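PDB 4LMO: telomerase reverse transcriptase from Takifugu rubripes, which serves as the catalytic subunit of telomerase, copying a template within the enzyme's RNA to add simple sequence repeats to chromosome ends. Local coordinates for residues A[41-44]-A[45-49]; A[168-172]-A[173-177]. One frame throughout, in Å; residues are numbered along the deposited sequence.

Interaction 1. Residues A[41-44]-A[45-49]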
# COMPACT_ATOMS: atom_id res chain seq x y z
N ARG A 41 5.86 -10.38 13.28
CA ARG A 41 5.40 -9.91 14.58
C ARG A 41 5.31 -8.37 14.62
O ARG A 41 4.36 -7.82 15.18
CB ARG A 41 6.32 -10.47 15.66
CG ARG A 41 6.44 -9.67 16.96
CD ARG A 41 7.76 -9.99 17.65
NE ARG A 41 8.88 -9.21 17.11
CZ ARG A 41 9.72 -9.62 16.16
NH1 ARG A 41 10.70 -8.82 15.76
NH2 ARG A 41 9.60 -10.83 15.62
N ASP A 42 6.29 -7.71 14.02
CA ASP A 42 6.30 -6.25 13.91
C ASP A 42 5.11 -5.75 13.09
O ASP A 42 4.45 -4.78 13.48
CB ASP A 42 7.61 -5.75 13.28
CG ASP A 42 8.84 -6.11 14.10
OD1 ASP A 42 8.82 -5.93 15.34
OD2 ASP A 42 9.83 -6.57 13.50
N LEU A 43 4.82 -6.42 11.98
CA LEU A 43 3.71 -6.04 11.11
C LEU A 43 2.36 -6.19 11.79
O LEU A 43 1.49 -5.32 11.65
CB LEU A 43 3.74 -6.83 9.79
CG LEU A 43 2.70 -6.41 8.73
CD1 LEU A 43 2.81 -4.93 8.38
CD2 LEU A 43 2.81 -7.27 7.49
N ILE A 44 2.18 -7.28 12.54
CA ILE A 44 0.97 -7.49 13.34
C ILE A 44 0.73 -6.31 14.30
O ILE A 44 -0.41 -5.87 14.48
CB ILE A 44 1.01 -8.84 14.08
CG1 ILE A 44 0.93 -9.99 13.07
CG2 ILE A 44 -0.10 -8.94 15.12
CD1 ILE A 44 1.19 -11.36 13.65
N ARG A 45 1.81 -5.80 14.87
CA ARG A 45 1.78 -4.62 15.74
C ARG A 45 1.29 -3.37 15.00
O ARG A 45 0.44 -2.64 15.51
CB ARG A 45 3.17 -4.37 16.33
CG ARG A 45 3.56 -5.35 17.42
CD ARG A 45 3.00 -4.87 18.75
NE ARG A 45 2.71 -5.98 19.64
CZ ARG A 45 2.08 -5.85 20.81
NH1 ARG A 45 1.67 -4.66 21.23
NH2 ARG A 45 1.86 -6.92 21.54
N ILE A 46 1.84 -3.15 13.81
CA ILE A 46 1.48 -2.01 12.97
C ILE A 46 0.02 -2.08 12.52
O ILE A 46 -0.68 -1.07 12.49
CB ILE A 46 2.40 -1.91 11.73
CG1 ILE A 46 3.86 -1.73 12.17
CG2 ILE A 46 1.98 -0.76 10.81
CD1 ILE A 46 4.89 -1.99 11.08
N VAL A 47 -0.45 -3.28 12.19
CA VAL A 47 -1.80 -3.48 11.66
C VAL A 47 -2.87 -3.48 12.75
O VAL A 47 -3.93 -2.87 12.58
CB VAL A 47 -1.89 -4.75 10.79
CG1 VAL A 47 -3.30 -4.95 10.25
CG2 VAL A 47 -0.89 -4.70 9.65
N PHE A 48 -2.60 -4.13 13.88
CA PHE A 48 -3.65 -4.40 14.87
C PHE A 48 -3.50 -3.72 16.23
O PHE A 48 -4.48 -3.60 16.96
CB PHE A 48 -3.82 -5.91 15.09
CG PHE A 48 -4.15 -6.67 13.84
CD1 PHE A 48 -5.40 -6.52 13.23
CD2 PHE A 48 -3.23 -7.54 13.28
CE1 PHE A 48 -5.71 -7.22 12.08
CE2 PHE A 48 -3.54 -8.24 12.12
CZ PHE A 48 -4.78 -8.09 11.52
N PHE A 49 -2.28 -3.29 16.58
CA PHE A 49 -2.00 -2.80 17.93
C PHE A 49 -1.60 -1.32 17.97
O PHE A 49 -2.47 -0.44 17.99
CB PHE A 49 -0.99 -3.71 18.64
CG PHE A 49 -1.49 -5.12 18.87
CD1 PHE A 49 -2.15 -5.46 20.04
CD2 PHE A 49 -1.31 -6.10 17.90
CE1 PHE A 49 -2.62 -6.75 20.25
CE2 PHE A 49 -1.78 -7.39 18.10
CZ PHE A 49 -2.43 -7.72 19.28

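Interaction 2. Residues A[168-172]-A[173-177]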
# COMPACT_ATOMS: atom_id res chain seq x y z
N GLU A 168 -18.42 0.15 3.59
CA GLU A 168 -18.48 -0.13 2.15
C GLU A 168 -17.43 -1.16 1.77
O GLU A 168 -17.65 -1.99 0.88
CB GLU A 168 -18.26 1.16 1.35
CG GLU A 168 -19.40 2.16 1.45
CD GLU A 168 -19.05 3.52 0.86
OE1 GLU A 168 -18.01 3.64 0.19
OE2 GLU A 168 -19.83 4.47 1.07
N LEU A 169 -16.28 -1.11 2.44
CA LEU A 169 -15.18 -2.03 2.19
C LEU A 169 -15.52 -3.46 2.62
O LEU A 169 -15.16 -4.42 1.95
CB LEU A 169 -13.92 -1.54 2.90
CG LEU A 169 -12.55 -1.93 2.35
CD1 LEU A 169 -12.36 -1.42 0.92
CD2 LEU A 169 -11.44 -1.41 3.26
N MET A 170 -16.24 -3.57 3.74
CA MET A 170 -16.55 -4.87 4.35
C MET A 170 -17.87 -5.46 3.86
O MET A 170 -18.21 -6.60 4.19
CB MET A 170 -16.62 -4.73 5.87
CG MET A 170 -15.30 -4.41 6.56
SD MET A 170 -14.28 -5.86 6.89
CE MET A 170 -15.36 -6.83 7.96
N TRP A 171 -18.62 -4.69 3.07
CA TRP A 171 -19.97 -5.09 2.66
C TRP A 171 -20.00 -6.38 1.90
O TRP A 171 -19.38 -6.50 0.84
CB TRP A 171 -20.66 -3.98 1.88
CG TRP A 171 -22.13 -4.23 1.65
CD1 TRP A 171 -23.07 -4.72 2.56
CD2 TRP A 171 -22.90 -3.99 0.41
NE1 TRP A 171 -24.31 -4.81 1.98
CE2 TRP A 171 -24.28 -4.39 0.70
CE3 TRP A 171 -22.58 -3.50 -0.85
CZ2 TRP A 171 -25.29 -4.29 -0.25
CZ3 TRP A 171 -23.61 -3.41 -1.81
CH2 TRP A 171 -24.93 -3.80 -1.51
N LYS A 172 -20.72 -7.35 2.45
CA LYS A 172 -20.88 -8.70 1.88
C LYS A 172 -19.62 -9.56 1.93
O LYS A 172 -19.59 -10.65 1.36
CB LYS A 172 -21.44 -8.65 0.45
CG LYS A 172 -22.92 -8.31 0.37
CD LYS A 172 -23.42 -8.30 -1.07
CE LYS A 172 -22.90 -7.09 -1.84
NZ LYS A 172 -23.44 -7.04 -3.22
N ILE A 173 -18.58 -9.08 2.61
CA ILE A 173 -17.41 -9.91 2.92
C ILE A 173 -17.85 -10.98 3.92
O ILE A 173 -18.53 -10.67 4.90
CB ILE A 173 -16.23 -9.08 3.48
CG1 ILE A 173 -15.65 -8.14 2.41
CG2 ILE A 173 -15.16 -9.98 4.09
CD1 ILE A 173 -14.82 -8.82 1.33
N LYS A 174 -17.49 -12.22 3.64
CA LYS A 174 -17.79 -13.33 4.54
C LYS A 174 -16.67 -13.46 5.57
O LYS A 174 -15.62 -14.03 5.29
CB LYS A 174 -17.98 -14.63 3.77
CG LYS A 174 -19.18 -14.65 2.83
CD LYS A 174 -19.12 -15.87 1.91
CE LYS A 174 -20.21 -15.84 0.86
NZ LYS A 174 -21.53 -16.31 1.37
N VAL A 175 -16.92 -12.91 6.76
CA VAL A 175 -15.94 -12.89 7.85
C VAL A 175 -15.43 -14.29 8.21
O VAL A 175 -14.23 -14.50 8.40
CB VAL A 175 -16.51 -12.17 9.11
CG1 VAL A 175 -15.52 -12.21 10.27
CG2 VAL A 175 -16.87 -10.73 8.78
N ASN A 176 -16.36 -15.24 8.28
CA ASN A 176 -16.04 -16.60 8.74
C ASN A 176 -15.24 -17.45 7.75
O ASN A 176 -14.76 -18.52 8.12
CB ASN A 176 -17.31 -17.31 9.22
CG ASN A 176 -17.85 -16.74 10.52
OD1 ASN A 176 -17.11 -16.14 11.31
ND2 ASN A 176 -19.14 -16.93 10.75
N ASN A 177 -15.10 -16.97 6.51
CA ASN A 177 -14.20 -17.60 5.54
C ASN A 177 -12.74 -17.52 5.98
O ASN A 177 -11.92 -18.37 5.61
CB ASN A 177 -14.35 -16.94 4.16
CG ASN A 177 -15.64 -17.33 3.46
OD1 ASN A 177 -16.43 -18.13 3.95
ND2 ASN A 177 -15.87 -16.74 2.29

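Interaction 1. Residues A[41-44]-A[45-49]
I44 meets the two phenylalanines, F48 and F49, at the C-terminal end of its helix. Its CG2 lies 3.9 Å from CD2 of F48 and 3.8 Å from CE2 of F49, and the I44 and F49 side chains run alongside in the same direction. The torsion about CA-CB (chi1 -68°) sets CG1 of I44 beside the backbone N and leaves CG2 as the branch that faces the rings. The carbonyl of the same residue is gripped by the backbone, F48 N donating to I44 O over 2.9 Å, while the F49 ring brings its edge to this oxygen, nearly in its own plane, with CD2 3.5 Å from I44 O. Leucine and valine meet one turn apart, CD1 of L43 touching CG2 of V47 at 3.9 Å. The other branch of V47, CG1, sits over the middle of the F48 ring, 3.6 Å above its plane. All this belongs to the last turns of the alpha-helix 40-48 of the RNA-binding domain, where F49 is the first residue to leave helical backbone angles although its N still donates to R45 O. One face of the F49 ring takes the R45 guanidinium, whose CZ stands 4.1 Å above the ring plane toward its rim. With an alanine at F49, I44 CG2 and the R45 guanidinium face would probably lose their aromatic partner. R45 is held from outside as well, by a salt bridge to E50 and a hydrogen bond to the carbonyl of P62. F69 meets the F49 ring edge-to-face, and L43 and V47 both press on W207 of helix 191-220. D42 is positioned near the helix start by Q39 N and R36 at OD2 and by the Y54 hydroxyl at OD1.

Interaction 2. Residues A[168-172]-A[173-177]
A type II beta turn from M170 to I173 carries the chain away from helix 166-169, at the start of a region that by similarity interacts with the RNA template. The turn is closed by the one hydrogen bond between 168-172 and 173-177, from I173 N to M170 O at 3.0 Å; the donor stands above the carbonyl plane and is not aimed at a lone pair. W171 and K172 occupy the two central corners, and K172 takes the left-handed backbone conformation (phi 71°) that a type II turn asks of its third residue. Around the same carbonyl, I173 wraps its side chain: CB lies 3.3 Å from M170 O, and chi1 of -68° tucks CG1 next to the backbone N that makes the bond, 3.5 Å from the same oxygen. At the outer corner the lysine chain folds back on the tryptophan, CE of K172 resting 3.6 Å above the W171 ring plane, offset toward its rim. Both residues also touch a crystal neighbour, so this pose may owe something to lattice packing. The turn is fixed to the helical body from inside: I173 packs on L201 of helix 191-220 and on N144 of helix 142-158, the buried L169 on L209 and Y148, and R151 donates a hydrogen bond to the carbonyl of W171. After the turn the chain runs extended through I173 and K174 into a short 3-10 segment, 175-177, where N177 N donates to K174 O at 3.2 Å. The chain of M170, bent about CB-CG and CG-SD, carries its terminal methyl toward V175, and its CE comes to a loose 4.3 Å from CG2 of V175.

Overall arrangement
Both contacts are local, each within one continuous stretch, but they lie in different surroundings. Interaction 1 is buried and interaction 2 is a surface contact, their centres 21 Å apart and their nearest atoms about 10 Å. Both nevertheless pack on helix 191-220, the first through L43, V47 and F48, the second through L169, M170 and I173. Successive helical backbone bonds and a cluster of aliphatic and aromatic groups make up the former, in which R45 and D42 have polar partners in the surrounding chain. In the latter a single bond closes a turn, its apolar contacts are sparse, and lysines and a tryptophan lie exposed.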